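Local structure of chorismate synthase (Aquifex aeolicus, 1Q1L) at residues A[132-135]-A[136-140]. The protein catalyses the last step of the shikimate pathway, eliminating phosphate from 5-enolpyruvylshikimate-3-phosphate to give chorismate, with reduced FMN as cofactor. Residues are numbered along the deposited sequence; the frame is centred on the assembly and turned at random.
Sequences NILE and RASAR
Ser138 grips the carbonyl of Leu134 twice as the short helix 131-137 runs out. Its backbone N lies 2.7 Å from Leu134 O in a nearly straight bond (165° at the hydrogen), and its OG donates to the same Leu134 O at 2.7 Å, from above the carbonyl plane, 46° out of it. That second bond is possible because OG sits beside the serine's own backbone N, anti to the carbonyl carbon (chi1 -72°), which brings the hydroxyl over Leu134 O. One residue earlier, Ala137 N binds Ile133 O at 2.9 Å in the carbonyl plane, while Arg136 N reaches that oxygen only weakly.

Carbon-to-oxygen packing fills in around these bonds: the side chain of Leu134 starts away from the following residues, but its end comes nearer, with CG 3.6 Å from Ser138 OG, and the methyl of Ala137, CB, rests 3.2 Å from Ile133 O. A valine in place of Ser138 has no hydroxyl to offer, and Leu134 O would probably be left with the amide as its one donor from this turn and the end of the helix less firmly tied.

The charged ends turn elsewhere. Glu135 OE1 accepts from His18 N and forms a salt bridge with Arg71 of a second subunit; the guanidinium of Arg136 binds Thr13 OG1 and Gly15 O of its own chain and Ile246 O of a third subunit.

At Ser138 the backbone leaves helical geometry, making this a helix C-terminus in whose last turn the carbonyl of Leu134 is shared by the amide and hydroxyl of one serine, within the predicted FMN-binding run Arg136-Ala137-Ser138 of chorismate synthase, at a tetramer interface.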
ATOM      1  N   ASN A 132      -8.469   3.156  27.625  1.00 78.36           N
ATOM      2  CA  ASN A 132      -7.617   3.611  26.533  1.00 78.69           C
ATOM      3  C   ASN A 132      -7.989   2.913  25.227  1.00 78.81           C
ATOM      4  O   ASN A 132      -7.753   3.443  24.139  1.00 78.71           O
ATOM      5  CB  ASN A 132      -6.147   3.343  26.862  1.00 78.44           C
ATOM      6  CG  ASN A 132      -5.720   3.977  28.171  1.00 78.55           C
ATOM      7  OD1 ASN A 132      -5.939   5.167  28.398  1.00 79.09           O
ATOM      8  ND2 ASN A 132      -5.102   3.184  29.038  1.00 78.27           N
ATOM      9  N   ILE A 133      -8.570   1.722  25.341  1.00 78.30           N
ATOM     10  CA  ILE A 133      -8.982   0.957  24.170  1.00 78.02           C
ATOM     11  C   ILE A 133     -10.342   1.435  23.669  1.00 78.02           C
ATOM     12  O   ILE A 133     -10.507   1.729  22.483  1.00 77.68           O
ATOM     13  CB  ILE A 133      -9.070  -0.560  24.485  1.00 77.43           C
ATOM     14  CG1 ILE A 133      -7.676  -1.115  24.794  1.00 76.63           C
ATOM     15  CG2 ILE A 133      -9.698  -1.306  23.309  1.00 77.14           C
ATOM     16  CD1 ILE A 133      -6.692  -1.004  23.643  1.00 74.05           C
ATOM     17  N   LEU A 134     -11.310   1.519  24.576  1.00 77.80           N
ATOM     18  CA  LEU A 134     -12.653   1.956  24.212  1.00 77.86           C
ATOM     19  C   LEU A 134     -12.665   3.418  23.754  1.00 77.19           C
ATOM     20  O   LEU A 134     -13.422   3.783  22.852  1.00 77.24           O
ATOM     21  CB  LEU A 134     -13.607   1.758  25.395  1.00 78.50           C
ATOM     22  CG  LEU A 134     -15.105   1.791  25.077  1.00 79.41           C
ATOM     23  CD1 LEU A 134     -15.430   0.746  24.014  1.00 79.51           C
ATOM     24  CD2 LEU A 134     -15.906   1.524  26.342  1.00 79.54           C
ATOM     25  N   GLU A 135     -11.827   4.248  24.373  1.00 76.45           N
ATOM     26  CA  GLU A 135     -11.732   5.665  24.016  1.00 75.52           C
ATOM     27  C   GLU A 135     -11.574   5.833  22.507  1.00 74.56           C
ATOM     28  O   GLU A 135     -12.260   6.645  21.885  1.00 74.18           O
ATOM     29  CB  GLU A 135     -10.529   6.316  24.712  1.00 75.82           C
ATOM     30  CG  GLU A 135     -10.742   6.706  26.166  1.00 76.51           C
ATOM     31  CD  GLU A 135     -11.598   7.946  26.322  1.00 77.68           C
ATOM     32  OE1 GLU A 135     -11.283   8.967  25.674  1.00 77.21           O
ATOM     33  OE2 GLU A 135     -12.578   7.901  27.098  1.00 78.43           O
ATOM     34  N   ARG A 136     -10.666   5.055  21.925  1.00 73.68           N
ATOM     35  CA  ARG A 136     -10.394   5.109  20.493  1.00 72.24           C
ATOM     36  C   ARG A 136     -11.324   4.215  19.670  1.00 72.07           C
ATOM     37  O   ARG A 136     -11.640   4.528  18.520  1.00 71.98           O
ATOM     38  CB  ARG A 136      -8.934   4.711  20.230  1.00 71.34           C
ATOM     39  CG  ARG A 136      -8.596   4.471  18.764  1.00 69.69           C
ATOM     40  CD  ARG A 136      -8.887   5.699  17.918  1.00 68.63           C
ATOM     41  NE  ARG A 136      -8.621   5.466  16.500  1.00 66.98           N
ATOM     42  CZ  ARG A 136      -8.916   6.331  15.535  1.00 64.84           C
ATOM     43  NH1 ARG A 136      -9.488   7.491  15.833  1.00 63.85           N
ATOM     44  NH2 ARG A 136      -8.647   6.035  14.272  1.00 62.84           N
ATOM     45  N   ALA A 137     -11.761   3.110  20.266  1.00 70.62           N
ATOM     46  CA  ALA A 137     -12.636   2.162  19.583  1.00 69.28           C
ATOM     47  C   ALA A 137     -14.058   2.678  19.402  1.00 67.56           C
ATOM     48  O   ALA A 137     -14.671   2.473  18.352  1.00 66.36           O
ATOM     49  CB  ALA A 137     -12.662   0.835  20.346  1.00 69.63           C
ATOM     50  N   SER A 138     -14.573   3.340  20.433  1.00 65.94           N
ATOM     51  CA  SER A 138     -15.932   3.869  20.416  1.00 64.87           C
ATOM     52  C   SER A 138     -16.387   4.432  19.075  1.00 63.10           C
ATOM     53  O   SER A 138     -15.587   4.977  18.309  1.00 63.60           O
ATOM     54  CB  SER A 138     -16.091   4.936  21.499  1.00 64.57           C
ATOM     55  OG  SER A 138     -16.105   4.340  22.786  1.00 68.02           O
ATOM     56  N   ALA A 139     -17.685   4.293  18.807  1.00 59.36           N
ATOM     57  CA  ALA A 139     -18.294   4.776  17.576  1.00 55.22           C
ATOM     58  C   ALA A 139     -18.042   6.265  17.401  1.00 52.11           C
ATOM     59  O   ALA A 139     -18.503   6.871  16.439  1.00 51.95           O
ATOM     60  CB  ALA A 139     -19.788   4.497  17.593  1.00 57.43           C
ATOM     61  N   ARG A 140     -17.318   6.852  18.348  1.00 48.99           N
ATOM     62  CA  ARG A 140     -16.982   8.269  18.294  1.00 47.27           C
ATOM     63  C   ARG A 140     -16.133   8.484  17.044  1.00 44.16           C
ATOM     64  O   ARG A 140     -16.238   9.510  16.381  1.00 42.95           O
ATOM     65  CB  ARG A 140     -16.168   8.654  19.529  1.00 47.25           C
ATOM     66  CG  ARG A 140     -16.499  10.008  20.142  1.00 48.96           C
ATOM     67  CD  ARG A 140     -16.237  11.190  19.224  1.00 48.05           C
ATOM     68  NE  ARG A 140     -17.477  11.707  18.658  1.00 50.44           N
ATOM     69  CZ  ARG A 140     -17.704  12.987  18.377  1.00 50.87           C
ATOM     70  NH1 ARG A 140     -16.775  13.905  18.607  1.00 51.47           N
ATOM     71  NH2 ARG A 140     -18.870  13.351  17.861  1.00 52.61           N
TER